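Local coordinates for mandelate racemase/muconate lactonizing enzyme family protein (Bradyrhizobium sp. ORS 278, PDB 3TOY) that belongs to the mandelate racemase/muconate lactonizing enzyme family of the enolase superfamily, with a capping domain set on a barrel that binds a calcium ion, at residues N272-R277 with L295-G300; Y73-T78 with S320-E325. All coordinates share one frame; numbering follows the deposited sequence.

How the interactions relate
Both contacts are buried, and both reach the second subunit. Interaction 1 stays within the barrel domain and joins the loops that lead into helices 275-285 and 300-314. Interaction 2 crosses between domains, from strand 69-75 of the N-terminal sheet to the barrel loop and the start of helix 324-330. Interaction 1 rests on a lysine chain laid over an indole, the bond of its amine to N272 and a backbone bond. Interaction 2 rests on a tyrosine-glutamate bond, apolar contacts and a histidine that holds an acetate ion. The two meet at M296, which packs on L74, F75 and L323, and at N272, which lies beside Y77.

Interaction 1 of 2, residues N272-R277 with L295-G300; sequences NWWFPR and LMKVGG
The backbones of W274 and F275 run close beside those of K297 and V298, with the F275 and V298 CA atoms 4.0 Å apart. F275 N donates to K297 O at 2.8 Å, and the same oxygen receives a CA-H...O contact from W274. K297 carries most of the side-chain contact. Its chain is extended beyond CG and runs over the benzo ring of W274. K297 CD sits 3.9 Å from the centroid of the W274 six-membered ring, 23° off the normal, which makes a CH-pi contact. K297 CG approaches W274 CZ3 to 3.4 Å. W274 CG stands anti to its carbonyl carbon (chi1 -63°), and this turns the indole back toward the lysine although its CB points away. W274 NE1 bonds to Q120 of the second subunit.

These are loops at the C-terminal ends of barrel strands, where enolase-superfamily enzymes place their active sites. A calcium ion lies about 6 Å from the N272 side chain. The N272 and K297 side chains run next to each other, and K297 NZ donates to N272 OD1 at 2.8 Å. The donor is tilted 30° from the amide carbonyl plane. A water accepts from K297 NZ at 2.7 Å and donates to N272 O. L117 O of the second subunit takes a third bond from NZ, so the ammonium group is gripped from both subunits. At the other end, K297 O lies over one face of the F275 ring. F275 CE1 comes 3.5 Å from G299 CA, while P276 CD touches V298 O.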
loop_
_atom_site.group_PDB
_atom_site.type_symbol
_atom_site.label_atom_id
_atom_site.label_comp_id
_atom_site.label_asym_id
_atom_site.label_seq_id
_atom_site.Cartn_x
_atom_site.Cartn_y
_atom_site.Cartn_z
ATOM N N ASN A 272 24.727 7.367 -13.045
ATOM C CA ASN A 272 24.205 7.498 -14.391
ATOM C C ASN A 272 22.798 8.103 -14.514
ATOM O O ASN A 272 22.253 8.182 -15.631
ATOM C CB ASN A 272 24.317 6.147 -15.134
ATOM C CG ASN A 272 25.757 5.778 -15.388
ATOM O OD1 ASN A 272 26.505 6.616 -15.867
ATOM N ND2 ASN A 272 26.171 4.570 -15.009
ATOM N N TRP A 273 22.229 8.565 -13.396
ATOM C CA TRP A 273 20.910 9.176 -13.411
ATOM C C TRP A 273 20.988 10.661 -13.779
ATOM O O TRP A 273 21.999 11.347 -13.519
ATOM C CB TRP A 273 20.173 8.987 -12.073
ATOM C CG TRP A 273 20.008 7.538 -11.686
ATOM C CD1 TRP A 273 19.958 6.470 -12.534
ATOM C CD2 TRP A 273 19.828 7.008 -10.361
ATOM N NE1 TRP A 273 19.790 5.301 -11.811
ATOM C CE2 TRP A 273 19.697 5.611 -10.483
ATOM C CE3 TRP A 273 19.766 7.583 -9.080
ATOM C CZ2 TRP A 273 19.541 4.770 -9.378
ATOM C CZ3 TRP A 273 19.605 6.729 -7.959
ATOM C CH2 TRP A 273 19.497 5.353 -8.129
ATOM N N TRP A 274 19.919 11.153 -14.377
ATOM C CA TRP A 274 19.920 12.488 -15.006
ATOM C C TRP A 274 19.173 13.527 -14.184
ATOM O O TRP A 274 17.953 13.436 -14.044
ATOM C CB TRP A 274 19.310 12.394 -16.431
ATOM C CG TRP A 274 20.134 11.519 -17.320
ATOM C CD1 TRP A 274 19.867 10.242 -17.703
ATOM C CD2 TRP A 274 21.415 11.861 -17.895
ATOM N NE1 TRP A 274 20.908 9.758 -18.484
ATOM C CE2 TRP A 274 21.854 10.747 -18.630
ATOM C CE3 TRP A 274 22.222 13.011 -17.853
ATOM C CZ2 TRP A 274 23.078 10.731 -19.314
ATOM C CZ3 TRP A 274 23.447 13.008 -18.549
ATOM C CH2 TRP A 274 23.851 11.876 -19.268
ATOM N N PHE A 275 19.906 14.527 -13.682
ATOM C CA PHE A 275 19.336 15.743 -13.101
ATOM C C PHE A 275 18.549 15.503 -11.819
ATOM O O PHE A 275 18.351 14.350 -11.422
ATOM C CB PHE A 275 18.485 16.497 -14.129
ATOM C CG PHE A 275 19.316 17.105 -15.226
ATOM C CD1 PHE A 275 19.949 18.315 -15.027
ATOM C CD2 PHE A 275 19.495 16.421 -16.425
ATOM C CE1 PHE A 275 20.750 18.882 -16.037
ATOM C CE2 PHE A 275 20.286 16.954 -17.433
ATOM C CZ PHE A 275 20.914 18.186 -17.231
ATOM N N PRO A 276 18.145 16.593 -11.152
ATOM C CA PRO A 276 17.440 16.374 -9.887
ATOM C C PRO A 276 16.205 15.498 -10.059
ATOM O O PRO A 276 15.895 14.683 -9.164
ATOM C CB PRO A 276 17.077 17.793 -9.445
ATOM C CG PRO A 276 18.338 18.592 -9.902
ATOM C CD PRO A 276 18.624 17.994 -11.280
ATOM N N ARG A 277 15.512 15.616 -11.185
ATOM C CA ARG A 277 14.289 14.785 -11.357
ATOM C C ARG A 277 14.614 13.312 -11.447
ATOM O O ARG A 277 13.863 12.480 -10.934
ATOM C CB ARG A 277 13.450 15.213 -12.563
ATOM C CG ARG A 277 12.172 14.322 -12.794
ATOM C CD ARG A 277 11.179 14.482 -11.633
ATOM N NE ARG A 277 10.817 15.883 -11.474
ATOM C CZ ARG A 277 10.390 16.440 -10.336
ATOM N NH1 ARG A 277 10.213 15.699 -9.253
ATOM N NH2 ARG A 277 10.117 17.737 -10.293
ATOM N N LEU A 295 28.642 14.782 -11.169
ATOM C CA LEU A 295 28.397 16.181 -11.468
ATOM C C LEU A 295 28.096 16.411 -12.953
ATOM O O LEU A 295 27.448 17.390 -13.282
ATOM C CB LEU A 295 29.582 17.051 -11.017
ATOM C CG LEU A 295 29.611 17.317 -9.510
ATOM C CD1 LEU A 295 31.017 17.772 -9.062
ATOM C CD2 LEU A 295 28.570 18.340 -9.104
ATOM N N MET A 296 28.565 15.526 -13.833
ATOM C CA MET A 296 28.316 15.684 -15.274
ATOM C C MET A 296 26.883 15.342 -15.659
ATOM O O MET A 296 26.436 15.698 -16.741
ATOM C CB MET A 296 29.169 14.728 -16.100
ATOM C CG MET A 296 30.635 14.759 -15.894
ATOM S SD MET A 296 31.314 13.711 -17.203
ATOM C CE MET A 296 30.985 12.033 -16.641
ATOM N N LYS A 297 26.175 14.599 -14.808
ATOM C CA LYS A 297 24.834 14.094 -15.217
ATOM C C LYS A 297 23.731 14.595 -14.284
ATOM O O LYS A 297 22.557 14.675 -14.663
ATOM C CB LYS A 297 24.840 12.566 -15.242
ATOM C CG LYS A 297 25.780 11.982 -16.283
ATOM C CD LYS A 297 25.565 10.497 -16.471
ATOM C CE LYS A 297 26.353 9.963 -17.669
ATOM N NZ LYS A 297 26.118 8.511 -17.929
ATOM N N VAL A 298 24.124 14.974 -13.080
ATOM C CA VAL A 298 23.186 15.541 -12.102
ATOM C C VAL A 298 22.795 17.012 -12.328
ATOM O O VAL A 298 21.907 17.523 -11.635
ATOM C CB VAL A 298 23.727 15.347 -10.666
ATOM C CG1 VAL A 298 24.752 16.423 -10.337
ATOM C CG2 VAL A 298 22.588 15.432 -9.630
ATOM N N GLY A 299 23.406 17.688 -13.309
ATOM C CA GLY A 299 23.147 19.136 -13.501
ATOM C C GLY A 299 24.186 20.049 -12.858
ATOM O O GLY A 299 23.869 21.164 -12.424
ATOM N N GLY A 300 25.428 19.564 -12.778
ATOM C CA GLY A 300 26.547 20.334 -12.235
ATOM C C GLY A 300 26.372 20.633 -10.763
ATOM O O GLY A 300 25.680 19.908 -10.044
HETATM O O HOH W 1 23.480 7.766 -18.135
#

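Interaction 2 of 2, residues Y73-T78 with S320-E325; sequences YLFAYT and SHILPE. With ACT (acetate ion), chain F.
The capping domain meets the mouth of the barrel here, as in other enolase-superfamily proteins, close to the calcium site of D219, E245 and E271. Strand 69-75 and the loop after it supply Y73, F75 and Y77. The facing segment is the loop up to L323, the N-cap position, and the start of helix 324-330, which brings in E325. Y73 OH donates to E325 OE1 at 2.6 Å, using the syn lone pair of that oxygen. The carboxylate meets the edge of the phenol, and the two planes stand 73° apart. E325 is bent at chi2 (88°), which folds OE1 back to the hydroxyl. A water donates to Y73 OH at 2.9 Å and accepts a weak bond from L323 N, so the hydroxyl has two polar partners.

The apolar part lies alongside. The Y73 and L323 side chains run antiparallel past one another, and Y73 CE1 lies 4.1 Å from L323 CD1. I322 meets F75 nearly perpendicularly, with I322 CD1 reaching 3.8 Å from F75 CD2. F75 also stacks on F345.

Y77 and H321 reach toward each other from the two domains. Y77 OH lies 3.3 Å from H321 CE1, at the edge of the imidazole. H321 CG is anti to the backbone N, and the ring extends toward the acetate. ND1 of H321 is hydrogen-bonded to D294, which probably fixes the ring's rotation. K190 and N221 also bind the acetate. H321 NE2 donates to the acetate O at 2.8 Å, nearly straight at 172°.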
loop_
_atom_site.group_PDB
_atom_site.type_symbol
_atom_site.label_atom_id
_atom_site.label_comp_id
_atom_site.label_asym_id
_atom_site.label_seq_id
_atom_site.Cartn_x
_atom_site.Cartn_y
_atom_site.Cartn_z
ATOM N N TYR A 73 35.745 20.274 -16.584
ATOM C CA TYR A 73 35.918 19.224 -17.591
ATOM C C TYR A 73 34.880 18.104 -17.437
ATOM O O TYR A 73 34.282 17.909 -16.347
ATOM C CB TYR A 73 37.342 18.616 -17.552
ATOM C CG TYR A 73 37.586 17.701 -16.365
ATOM C CD1 TYR A 73 37.329 16.329 -16.451
ATOM C CD2 TYR A 73 38.055 18.208 -15.161
ATOM C CE1 TYR A 73 37.530 15.484 -15.351
ATOM C CE2 TYR A 73 38.262 17.384 -14.068
ATOM C CZ TYR A 73 37.987 16.027 -14.170
ATOM O OH TYR A 73 38.199 15.218 -13.090
ATOM N N LEU A 74 34.676 17.396 -18.538
ATOM C CA LEU A 74 33.841 16.209 -18.608
ATOM C C LEU A 74 34.703 14.998 -18.913
ATOM O O LEU A 74 35.605 15.078 -19.762
ATOM C CB LEU A 74 32.828 16.370 -19.732
ATOM C CG LEU A 74 31.914 17.586 -19.646
ATOM C CD1 LEU A 74 31.068 17.664 -20.911
ATOM C CD2 LEU A 74 31.030 17.528 -18.404
ATOM N N PHE A 75 34.463 13.893 -18.198
ATOM C CA PHE A 75 34.946 12.577 -18.625
ATOM C C PHE A 75 33.929 12.072 -19.614
ATOM O O PHE A 75 32.726 12.043 -19.310
ATOM C CB PHE A 75 35.055 11.611 -17.441
ATOM C CG PHE A 75 35.339 10.193 -17.838
ATOM C CD1 PHE A 75 36.581 9.830 -18.351
ATOM C CD2 PHE A 75 34.364 9.208 -17.705
ATOM C CE1 PHE A 75 36.835 8.534 -18.705
ATOM C CE2 PHE A 75 34.622 7.909 -18.072
ATOM C CZ PHE A 75 35.852 7.561 -18.568
ATOM N N ALA A 76 34.393 11.672 -20.799
ATOM C CA ALA A 76 33.486 11.408 -21.898
ATOM C C ALA A 76 33.219 9.925 -22.135
ATOM O O ALA A 76 32.462 9.571 -23.052
ATOM C CB ALA A 76 34.005 12.076 -23.179
ATOM N N TYR A 77 33.832 9.071 -21.312
ATOM C CA TYR A 77 33.677 7.621 -21.423
ATOM C C TYR A 77 34.345 6.982 -22.641
ATOM O O TYR A 77 35.070 6.005 -22.498
ATOM C CB TYR A 77 32.194 7.222 -21.392
ATOM C CG TYR A 77 31.619 7.224 -19.984
ATOM C CD1 TYR A 77 31.742 6.103 -19.160
ATOM C CD2 TYR A 77 30.976 8.344 -19.478
ATOM C CE1 TYR A 77 31.215 6.106 -17.858
ATOM C CE2 TYR A 77 30.451 8.352 -18.171
ATOM C CZ TYR A 77 30.576 7.230 -17.385
ATOM O OH TYR A 77 30.060 7.232 -16.095
ATOM N N THR A 78 34.064 7.523 -23.824
ATOM C CA THR A 78 34.543 6.950 -25.096
ATOM C C THR A 78 34.931 8.073 -26.069
ATOM O O THR A 78 34.356 9.155 -26.026
ATOM C CB THR A 78 33.483 6.020 -25.736
ATOM O OG1 THR A 78 33.933 5.576 -27.021
ATOM C CG2 THR A 78 32.140 6.743 -25.908
ATOM N N SER A 320 30.258 10.877 -4.286
ATOM C CA SER A 320 30.429 11.395 -5.628
ATOM C C SER A 320 30.885 10.322 -6.604
ATOM O O SER A 320 31.477 9.308 -6.224
ATOM C CB SER A 320 31.434 12.568 -5.617
ATOM O OG SER A 320 32.661 12.151 -5.017
ATOM N N HIS A 321 30.589 10.557 -7.881
ATOM C CA HIS A 321 31.158 9.745 -8.935
ATOM C C HIS A 321 32.194 10.548 -9.726
ATOM O O HIS A 321 31.838 11.506 -10.413
ATOM C CB HIS A 321 30.107 9.292 -9.923
ATOM C CG HIS A 321 30.670 8.431 -11.010
ATOM N ND1 HIS A 321 30.541 8.735 -12.346
ATOM C CD2 HIS A 321 31.380 7.281 -10.950
ATOM C CE1 HIS A 321 31.142 7.804 -13.068
ATOM N NE2 HIS A 321 31.650 6.904 -12.244
ATOM N N ILE A 322 33.448 10.093 -9.641
ATOM C CA ILE A 322 34.609 10.728 -10.274
ATOM C C ILE A 322 34.595 12.259 -10.198
ATOM O O ILE A 322 34.099 12.828 -9.225
ATOM C CB ILE A 322 34.849 10.186 -11.705
ATOM C CG1 ILE A 322 33.709 10.588 -12.642
ATOM C CG2 ILE A 322 35.059 8.695 -11.659
ATOM C CD1 ILE A 322 33.872 10.060 -14.054
ATOM N N LEU A 323 35.207 12.942 -11.166
ATOM C CA LEU A 323 35.367 14.409 -11.029
ATOM C C LEU A 323 35.700 14.810 -9.580
ATOM O O LEU A 323 34.995 15.626 -8.955
ATOM C CB LEU A 323 34.113 15.156 -11.530
ATOM C CG LEU A 323 34.025 15.456 -13.041
ATOM C CD1 LEU A 323 33.917 14.182 -13.880
ATOM C CD2 LEU A 323 32.893 16.415 -13.372
ATOM N N PRO A 324 36.784 14.246 -9.035
ATOM C CA PRO A 324 37.109 14.465 -7.622
ATOM C C PRO A 324 37.414 15.913 -7.290
ATOM O O PRO A 324 37.184 16.347 -6.159
ATOM C CB PRO A 324 38.353 13.598 -7.395
ATOM C CG PRO A 324 38.907 13.364 -8.740
ATOM C CD PRO A 324 37.759 13.367 -9.699
ATOM N N GLU A 325 37.923 16.675 -8.250
ATOM C CA GLU A 325 38.267 18.068 -7.936
ATOM C C GLU A 325 37.045 18.912 -7.585
ATOM O O GLU A 325 37.038 19.668 -6.588
ATOM C CB GLU A 325 39.062 18.697 -9.095
ATOM C CG GLU A 325 40.302 17.873 -9.478
ATOM C CD GLU A 325 40.019 16.773 -10.513
ATOM O OE1 GLU A 325 38.854 16.617 -10.958
ATOM O OE2 GLU A 325 40.971 16.061 -10.885
HETATM C C ACT F . 32.710 3.708 -13.678
HETATM O O ACT F . 33.234 4.723 -13.154
HETATM O OXT ACT F . 32.244 2.855 -12.894
HETATM C CH3 ACT F . 32.638 3.514 -15.168
HETATM O O HOH W 2 37.551 12.377 -13.042
#